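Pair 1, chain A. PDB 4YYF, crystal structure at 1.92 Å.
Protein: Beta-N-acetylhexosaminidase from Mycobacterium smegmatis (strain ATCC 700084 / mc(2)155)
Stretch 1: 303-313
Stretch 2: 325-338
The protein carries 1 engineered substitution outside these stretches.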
# COMPACT_ATOMS: atom_id res chain seq x y z
N GLY A 303 -11.38 11.90 -10.84
CA GLY A 303 -10.37 12.82 -10.33
C GLY A 303 -9.91 12.36 -8.97
O GLY A 303 -10.51 11.46 -8.38
N VAL A 304 -8.85 12.98 -8.44
CA VAL A 304 -8.28 12.50 -7.18
C VAL A 304 -9.26 12.50 -6.00
O VAL A 304 -9.41 11.48 -5.31
CB VAL A 304 -7.02 13.28 -6.78
CG1 VAL A 304 -6.44 12.69 -5.49
CG2 VAL A 304 -5.99 13.21 -7.88
N ALA A 305 -9.96 13.61 -5.78
CA ALA A 305 -10.88 13.69 -4.64
C ALA A 305 -12.01 12.65 -4.74
O ALA A 305 -12.35 11.98 -3.76
CB ALA A 305 -11.43 15.10 -4.49
N ASP A 306 -12.57 12.50 -5.94
CA ASP A 306 -13.63 11.51 -6.15
C ASP A 306 -13.11 10.09 -5.95
O ASP A 306 -13.79 9.25 -5.36
CB ASP A 306 -14.23 11.70 -7.55
CG ASP A 306 -15.38 10.72 -7.84
OD1 ASP A 306 -16.00 10.18 -6.90
OD2 ASP A 306 -15.66 10.50 -9.04
N ALA A 307 -11.89 9.82 -6.42
CA ALA A 307 -11.28 8.49 -6.30
C ALA A 307 -11.01 8.13 -4.84
O ALA A 307 -11.24 6.99 -4.41
CB ALA A 307 -9.99 8.41 -7.10
N VAL A 308 -10.51 9.10 -4.09
CA VAL A 308 -10.25 8.89 -2.66
C VAL A 308 -11.55 8.62 -1.92
O VAL A 308 -11.65 7.68 -1.13
CB VAL A 308 -9.52 10.09 -2.05
CG1 VAL A 308 -9.51 10.01 -0.52
CG2 VAL A 308 -8.10 10.16 -2.61
N LEU A 309 -12.56 9.43 -2.20
CA LEU A 309 -13.89 9.21 -1.62
C LEU A 309 -14.42 7.80 -1.92
O LEU A 309 -14.87 7.09 -1.02
CB LEU A 309 -14.87 10.26 -2.13
CG LEU A 309 -16.32 10.07 -1.66
CD1 LEU A 309 -16.37 9.87 -0.15
CD2 LEU A 309 -17.23 11.24 -2.07
N ARG A 310 -14.38 7.41 -3.19
CA ARG A 310 -14.86 6.09 -3.58
C ARG A 310 -14.09 4.96 -2.89
O ARG A 310 -14.67 3.96 -2.48
CB ARG A 310 -14.81 5.92 -5.10
CG ARG A 310 -15.93 6.65 -5.83
CD ARG A 310 -15.63 6.83 -7.30
NE ARG A 310 -16.75 7.49 -7.99
CZ ARG A 310 -17.83 6.86 -8.42
NH1 ARG A 310 -17.94 5.55 -8.26
NH2 ARG A 310 -18.81 7.53 -9.02
N ALA A 311 -12.77 5.13 -2.75
CA ALA A 311 -11.96 4.12 -2.08
C ALA A 311 -12.37 3.96 -0.61
O ALA A 311 -12.58 2.84 -0.15
CB ALA A 311 -10.47 4.43 -2.19
N LEU A 312 -12.48 5.07 0.11
CA LEU A 312 -12.84 5.02 1.52
C LEU A 312 -14.27 4.55 1.72
O LEU A 312 -14.57 3.88 2.72
CB LEU A 312 -12.64 6.40 2.20
CG LEU A 312 -11.21 6.93 2.11
CD1 LEU A 312 -11.11 8.32 2.76
CD2 LEU A 312 -10.22 5.94 2.73
N GLN A 313 -15.15 4.87 0.77
CA GLN A 313 -16.52 4.34 0.79
C GLN A 313 -16.51 2.83 0.60
O GLN A 313 -17.28 2.11 1.24
CB GLN A 313 -17.37 4.92 -0.36
CG GLN A 313 -17.85 6.33 -0.20
CD GLN A 313 -18.58 6.81 -1.45
OE1 GLN A 313 -18.19 6.49 -2.58
NE2 GLN A 313 -19.66 7.56 -1.26
N ALA A 325 -0.35 18.26 -3.79
CA ALA A 325 -1.14 19.44 -4.19
C ALA A 325 -2.63 19.29 -3.92
O ALA A 325 -3.31 20.25 -3.59
CB ALA A 325 -0.93 19.76 -5.67
N GLU A 326 -3.14 18.07 -4.06
CA GLU A 326 -4.59 17.86 -4.00
C GLU A 326 -5.13 17.72 -2.58
O GLU A 326 -6.34 17.64 -2.38
CB GLU A 326 -4.97 16.62 -4.82
CG GLU A 326 -4.63 16.71 -6.30
CD GLU A 326 -3.17 16.40 -6.62
OE1 GLU A 326 -2.40 16.04 -5.70
OE2 GLU A 326 -2.80 16.52 -7.81
N VAL A 327 -4.23 17.68 -1.60
CA VAL A 327 -4.64 17.34 -0.24
C VAL A 327 -5.76 18.23 0.33
O VAL A 327 -6.76 17.72 0.84
CB VAL A 327 -3.44 17.29 0.73
CG1 VAL A 327 -3.92 17.26 2.18
CG2 VAL A 327 -2.56 16.06 0.43
N PRO A 328 -5.63 19.56 0.23
CA PRO A 328 -6.74 20.33 0.80
C PRO A 328 -8.08 20.15 0.07
O PRO A 328 -9.12 20.16 0.73
CB PRO A 328 -6.27 21.80 0.71
CG PRO A 328 -5.10 21.79 -0.23
CD PRO A 328 -4.50 20.42 -0.18
N ALA A 329 -8.06 19.97 -1.25
CA ALA A 329 -9.30 19.71 -2.00
C ALA A 329 -9.89 18.35 -1.64
O ALA A 329 -11.11 18.17 -1.57
CB ALA A 329 -9.04 19.79 -3.49
N VAL A 330 -9.01 17.38 -1.42
CA VAL A 330 -9.45 16.05 -1.03
C VAL A 330 -10.12 16.08 0.35
O VAL A 330 -11.21 15.55 0.53
CB VAL A 330 -8.29 15.02 -1.07
CG1 VAL A 330 -8.68 13.73 -0.35
CG2 VAL A 330 -7.90 14.73 -2.52
N LEU A 331 -9.46 16.72 1.31
CA LEU A 331 -10.02 16.84 2.65
C LEU A 331 -11.35 17.59 2.63
O LEU A 331 -12.28 17.24 3.35
CB LEU A 331 -9.02 17.53 3.57
CG LEU A 331 -7.79 16.67 3.90
CD1 LEU A 331 -6.76 17.49 4.67
CD2 LEU A 331 -8.19 15.42 4.70
N ASP A 332 -11.45 18.64 1.81
CA ASP A 332 -12.71 19.35 1.62
C ASP A 332 -13.82 18.41 1.15
O ASP A 332 -14.95 18.46 1.64
CB ASP A 332 -12.56 20.48 0.59
CG ASP A 332 -11.86 21.69 1.16
OD1 ASP A 332 -11.56 21.69 2.37
OD2 ASP A 332 -11.61 22.64 0.39
N ARG A 333 -13.50 17.56 0.19
CA ARG A 333 -14.51 16.67 -0.38
C ARG A 333 -14.91 15.60 0.64
O ARG A 333 -16.06 15.18 0.70
CB ARG A 333 -13.97 16.02 -1.67
CG ARG A 333 -14.94 15.06 -2.37
CD ARG A 333 -16.16 15.80 -2.93
NE ARG A 333 -17.12 14.92 -3.60
CZ ARG A 333 -18.21 14.40 -3.03
NH1 ARG A 333 -18.48 14.68 -1.76
NH2 ARG A 333 -19.03 13.61 -3.72
N LEU A 334 -13.95 15.16 1.45
CA LEU A 334 -14.24 14.12 2.43
C LEU A 334 -15.16 14.64 3.54
O LEU A 334 -16.06 13.92 3.98
CB LEU A 334 -12.95 13.53 3.00
CG LEU A 334 -12.15 12.71 1.99
CD1 LEU A 334 -10.88 12.15 2.62
CD2 LEU A 334 -13.02 11.59 1.44
N GLU A 335 -14.93 15.87 3.98
CA GLU A 335 -15.82 16.50 4.94
C GLU A 335 -17.25 16.65 4.39
O GLU A 335 -18.23 16.42 5.11
CB GLU A 335 -15.27 17.86 5.38
CG GLU A 335 -13.97 17.78 6.16
CD GLU A 335 -13.70 19.04 6.98
OE1 GLU A 335 -12.76 19.79 6.64
OE2 GLU A 335 -14.43 19.27 7.97
N GLN A 336 -17.37 17.01 3.12
CA GLN A 336 -18.68 17.11 2.49
C GLN A 336 -19.38 15.75 2.42
O GLN A 336 -20.60 15.66 2.61
CB GLN A 336 -18.57 17.72 1.09
CG GLN A 336 -18.07 19.16 1.08
CD GLN A 336 -17.60 19.59 -0.31
OE1 GLN A 336 -17.90 18.94 -1.31
NE2 GLN A 336 -16.85 20.69 -0.37
N ALA A 337 -18.61 14.70 2.16
CA ALA A 337 -19.18 13.36 2.08
C ALA A 337 -19.71 12.91 3.44
O ALA A 337 -20.73 12.22 3.52
CB ALA A 337 -18.16 12.39 1.56
N LEU A 338 -19.00 13.30 4.50
CA LEU A 338 -19.43 13.02 5.86
C LEU A 338 -20.78 13.67 6.09
O LEU A 338 -21.71 13.04 6.59
CB LEU A 338 -18.41 13.54 6.88
CG LEU A 338 -17.21 12.64 7.15
CD1 LEU A 338 -16.32 13.22 8.24
CD2 LEU A 338 -17.69 11.24 7.54

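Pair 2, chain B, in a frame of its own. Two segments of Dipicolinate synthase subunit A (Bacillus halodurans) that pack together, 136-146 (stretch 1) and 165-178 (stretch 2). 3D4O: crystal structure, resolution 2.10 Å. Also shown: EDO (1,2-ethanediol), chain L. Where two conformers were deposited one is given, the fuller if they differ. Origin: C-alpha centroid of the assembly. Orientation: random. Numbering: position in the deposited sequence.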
# COMPACT_ATOMS: atom_id res chain seq x y z
N PRO B 136 2.61 12.77 1.50
CA PRO B 136 1.60 11.76 1.78
C PRO B 136 0.83 11.31 0.54
O PRO B 136 0.32 10.19 0.50
CB PRO B 136 0.66 12.46 2.79
CG PRO B 136 0.88 13.98 2.53
CD PRO B 136 2.37 14.03 2.22
N THR B 137 0.69 12.17 -0.47
CA THR B 137 -0.01 11.78 -1.68
C THR B 137 0.71 10.58 -2.33
O THR B 137 0.05 9.61 -2.74
CB THR B 137 -0.15 12.91 -2.71
OG1 THR B 137 -0.95 13.96 -2.15
CG2 THR B 137 -0.83 12.39 -3.95
N ALA B 138 2.04 10.64 -2.34
CA ALA B 138 2.91 9.55 -2.92
C ALA B 138 2.79 8.30 -2.11
O ALA B 138 2.72 7.20 -2.65
CB ALA B 138 4.36 9.95 -2.99
N GLU B 139 2.75 8.49 -0.80
CA GLU B 139 2.60 7.38 0.12
C GLU B 139 1.32 6.67 -0.15
O GLU B 139 1.28 5.45 -0.24
CB GLU B 139 2.69 7.80 1.59
CG GLU B 139 4.15 8.10 1.95
CD GLU B 139 4.43 8.33 3.41
OE1 GLU B 139 3.62 7.92 4.31
OE2 GLU B 139 5.53 8.86 3.70
N GLY B 140 0.26 7.43 -0.32
CA GLY B 140 -1.04 6.85 -0.61
C GLY B 140 -1.07 6.16 -1.96
O GLY B 140 -1.70 5.13 -2.13
N THR B 141 -0.37 6.74 -2.92
CA THR B 141 -0.31 6.20 -4.28
C THR B 141 0.43 4.85 -4.26
O THR B 141 0.04 3.89 -4.86
CB THR B 141 0.39 7.19 -5.26
OG1 THR B 141 -0.37 8.40 -5.28
CG2 THR B 141 0.47 6.60 -6.71
N ILE B 142 1.49 4.80 -3.48
CA ILE B 142 2.27 3.57 -3.34
C ILE B 142 1.42 2.52 -2.66
O ILE B 142 1.36 1.37 -3.10
CB ILE B 142 3.56 3.86 -2.57
CG1 ILE B 142 4.57 4.46 -3.55
CG2 ILE B 142 4.15 2.62 -1.87
CD1 ILE B 142 5.73 5.12 -2.81
N MSE B 143 0.76 2.91 -1.57
CA MSE B 143 -0.09 1.97 -0.83
C MSE B 143 -1.14 1.40 -1.77
O MSE B 143 -1.41 0.22 -1.78
CB MSE B 143 -0.76 2.65 0.38
CG MSE B 143 -1.88 1.80 0.99
SE MSE B 143 -3.08 2.84 2.14
CE MSE B 143 -4.09 3.82 0.73
N MSE B 144 -1.71 2.25 -2.60
CA MSE B 144 -2.76 1.79 -3.54
C MSE B 144 -2.25 0.83 -4.62
O MSE B 144 -2.93 -0.13 -5.01
CB MSE B 144 -3.41 2.94 -4.30
CG MSE B 144 -3.80 4.16 -3.51
SE MSE B 144 -5.64 4.66 -3.89
CE MSE B 144 -5.95 3.05 -2.75
N ALA B 145 -1.09 1.16 -5.15
CA ALA B 145 -0.50 0.38 -6.25
C ALA B 145 -0.19 -1.02 -5.73
O ALA B 145 -0.40 -2.04 -6.43
CB ALA B 145 0.75 1.07 -6.80
N ILE B 146 0.27 -1.06 -4.49
CA ILE B 146 0.57 -2.32 -3.84
C ILE B 146 -0.72 -3.10 -3.59
O ILE B 146 -0.83 -4.32 -3.88
CB ILE B 146 1.36 -2.13 -2.52
CG1 ILE B 146 2.75 -1.53 -2.82
CG2 ILE B 146 1.43 -3.46 -1.72
CD1 ILE B 146 3.53 -1.13 -1.59
N ARG B 165 4.97 19.25 -9.32
CA ARG B 165 5.25 19.16 -7.88
C ARG B 165 4.93 17.79 -7.33
O ARG B 165 5.64 17.25 -6.48
CB ARG B 165 4.51 20.26 -7.10
CG ARG B 165 4.92 21.70 -7.53
CD ARG B 165 3.93 22.79 -7.12
NE ARG B 165 2.55 22.45 -7.46
CZ ARG B 165 1.49 23.18 -7.12
NH1 ARG B 165 1.63 24.32 -6.46
NH2 ARG B 165 0.28 22.76 -7.44
N VAL B 166 3.88 17.17 -7.85
CA VAL B 166 3.50 15.88 -7.32
C VAL B 166 4.24 14.73 -8.01
O VAL B 166 4.71 13.75 -7.38
CB VAL B 166 2.02 15.63 -7.49
CG1 VAL B 166 1.67 14.20 -7.04
CG2 VAL B 166 1.21 16.71 -6.69
N GLY B 167 4.29 14.87 -9.32
CA GLY B 167 4.85 13.87 -10.20
C GLY B 167 6.28 13.59 -9.81
O GLY B 167 6.72 12.47 -9.85
N MSE B 168 6.99 14.64 -9.44
CA MSE B 168 8.38 14.50 -9.05
C MSE B 168 8.52 13.65 -7.78
O MSE B 168 9.45 12.87 -7.65
CB MSE B 168 9.05 15.85 -8.87
CG MSE B 168 10.38 15.71 -8.16
SE MSE B 168 11.53 17.17 -8.48
CE MSE B 168 11.47 16.75 -10.33
N SER B 169 7.58 13.81 -6.86
CA SER B 169 7.62 13.08 -5.57
C SER B 169 7.19 11.63 -5.73
O SER B 169 7.69 10.72 -5.08
CB SER B 169 6.66 13.72 -4.57
OG SER B 169 7.06 15.04 -4.30
N VAL B 170 6.23 11.47 -6.62
CA VAL B 170 5.61 10.17 -6.89
C VAL B 170 6.60 9.29 -7.63
O VAL B 170 6.84 8.15 -7.25
CB VAL B 170 4.29 10.32 -7.67
CG1 VAL B 170 3.88 8.98 -8.33
CG2 VAL B 170 3.18 10.87 -6.73
N ALA B 171 7.20 9.84 -8.66
CA ALA B 171 8.14 9.06 -9.48
C ALA B 171 9.36 8.63 -8.65
O ALA B 171 9.78 7.46 -8.68
CB ALA B 171 8.55 9.85 -10.70
N ARG B 172 9.85 9.54 -7.83
CA ARG B 172 11.03 9.31 -7.00
C ARG B 172 10.82 8.10 -6.06
O ARG B 172 11.69 7.26 -5.86
CB ARG B 172 11.38 10.59 -6.21
CG ARG B 172 12.71 10.55 -5.46
CD ARG B 172 13.13 11.95 -4.86
NE ARG B 172 13.94 12.85 -5.72
CZ ARG B 172 13.53 14.03 -6.20
NH1 ARG B 172 12.30 14.44 -5.93
NH2 ARG B 172 14.37 14.82 -6.92
N LYS B 173 9.65 8.04 -5.48
CA LYS B 173 9.29 6.97 -4.56
C LYS B 173 9.04 5.62 -5.26
O LYS B 173 9.34 4.59 -4.72
CB LYS B 173 8.11 7.37 -3.66
CG LYS B 173 8.61 8.30 -2.57
CD LYS B 173 7.54 8.76 -1.59
CE LYS B 173 8.19 9.33 -0.27
NZ LYS B 173 9.13 10.46 -0.33
N PHE B 174 8.48 5.62 -6.45
CA PHE B 174 8.30 4.33 -7.11
C PHE B 174 9.67 3.77 -7.46
O PHE B 174 9.93 2.56 -7.30
CB PHE B 174 7.35 4.39 -8.31
CG PHE B 174 5.93 4.21 -7.93
CD1 PHE B 174 5.39 2.93 -7.87
CD2 PHE B 174 5.14 5.28 -7.57
CE1 PHE B 174 4.09 2.73 -7.48
CE2 PHE B 174 3.84 5.09 -7.20
CZ PHE B 174 3.30 3.81 -7.16
N ALA B 175 10.57 4.66 -7.84
CA ALA B 175 11.91 4.27 -8.24
C ALA B 175 12.68 3.75 -7.04
O ALA B 175 13.34 2.73 -7.10
CB ALA B 175 12.65 5.39 -8.89
N ALA B 176 12.56 4.45 -5.92
CA ALA B 176 13.33 4.07 -4.72
C ALA B 176 12.82 2.74 -4.20
O ALA B 176 13.54 2.02 -3.48
CB ALA B 176 13.31 5.16 -3.64
N LEU B 177 11.62 2.40 -4.61
CA LEU B 177 11.01 1.11 -4.25
C LEU B 177 11.31 -0.05 -5.24
O LEU B 177 10.78 -1.16 -5.11
CB LEU B 177 9.50 1.23 -4.09
CG LEU B 177 8.99 1.91 -2.81
CD1 LEU B 177 7.52 1.47 -2.69
CD2 LEU B 177 9.77 1.50 -1.55
N GLY B 178 12.15 0.21 -6.23
CA GLY B 178 12.52 -0.85 -7.18
C GLY B 178 11.71 -0.99 -8.44
O GLY B 178 11.95 -1.89 -9.22
C1 EDO L . 15.07 8.52 -8.49
O1 EDO L . 16.02 9.59 -8.49
C2 EDO L . 15.49 7.44 -7.49
O2 EDO L . 14.50 7.37 -6.48

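Both pairs consist of two helices that cross at -47°, with axes 8.8 Å apart at closest approach. After superposition the backbones of 14 central residues agree to an RMSD of 0.4 Å. The buried surface is nearly equal: 478 Å² in pair 1 and 469 Å² in pair 2. No hydrogen bond joins the stretches in either pair, so packing alone accounts for the contacts between them.

The closest point of the backbones is conserved. In pair 1 the CA atoms of A305(A) and V330(A) are 4.5 Å apart. In pair 2 the CA atoms of A138(B) and V170(B), at the matched positions, are 4.8 Å apart. Both pairs have alanine facing valine here. The small side chain suits so close an approach. A305(A) CB lies 4.1 Å from V330(A) CG2, and A138(B) CB lies 4.0 Å from V170(B) CG2. Each valine has chi1 in the t well.

Four residues earlier in the second stretch, E326(A) matches V166(B). Their partners, V304(A) and T137(B), also match. In pair 1 V304(A) CG2 meets the aliphatic part of the glutamate, 4.1 Å from E326(A) CG. In pair 2 T137(B) CG2 is 4.4 Å from V166(B) CG1. V304(A) also reaches V330(A), with CG1 3.9 Å from CG2.

V308(A) matches T141(B), and the side-chain centres fall 0.4 Å apart. The two residues have similar shapes, but threonine carries a hydroxyl. T141(B) OG1 donates a hydrogen bond to T137(B) O at 2.8 Å, within its own helix. Its methyl faces the other stretch, with CG2 3.7 Å from F174(B) CE2. V308(A) CG1 likewise meets the matched residues, 3.8 Å from V330(A) CG1 and 4.0 Å from L334(A) CD1; T141(B) CG2 is more distant from V170(B) CG1, at 4.5 Å.

L309(A) and I142(B) bury the largest area of any residue in their pairs. L309(A) packs against L334(A), CD1 to CD2 at 4.1 Å. I142(B) lies over one face of the F174(B) ring, with CG1 4.0 Å from the ring centroid in a CH-pi contact. Leucine and phenylalanine thus fill the same place, their centres 0.9 Å apart.

The next inward position on the first helix compensates in size. L312(A) CD1 reaches L334(A) CD1 at 3.8 Å. Its match, A145(B), has only a methyl, but the phenylalanine ring extends to it, and CB is 3.8 Å from F174(B) CZ. The sizes are reversed near the end of the second stretch, where pair 2 has the larger residue. A337(A) CB is 3.5 Å from L309(A) CD1, whereas L177(B) CD1 is 3.7 Å from I142(B) CG2.

R333(A) matches K173(B), and both lie along the contact. Each touches the alanine: A305(A) CB is 3.9 Å from R333(A) CB, and A138(B) CB is 3.7 Å from K173(B) CD. L309(A) CD2 covers one face of the guanidinium, 3.4 Å from R333(A) NH2. I142(B) CD1 meets the lysine near its base, 3.4 Å from K173(B) CB.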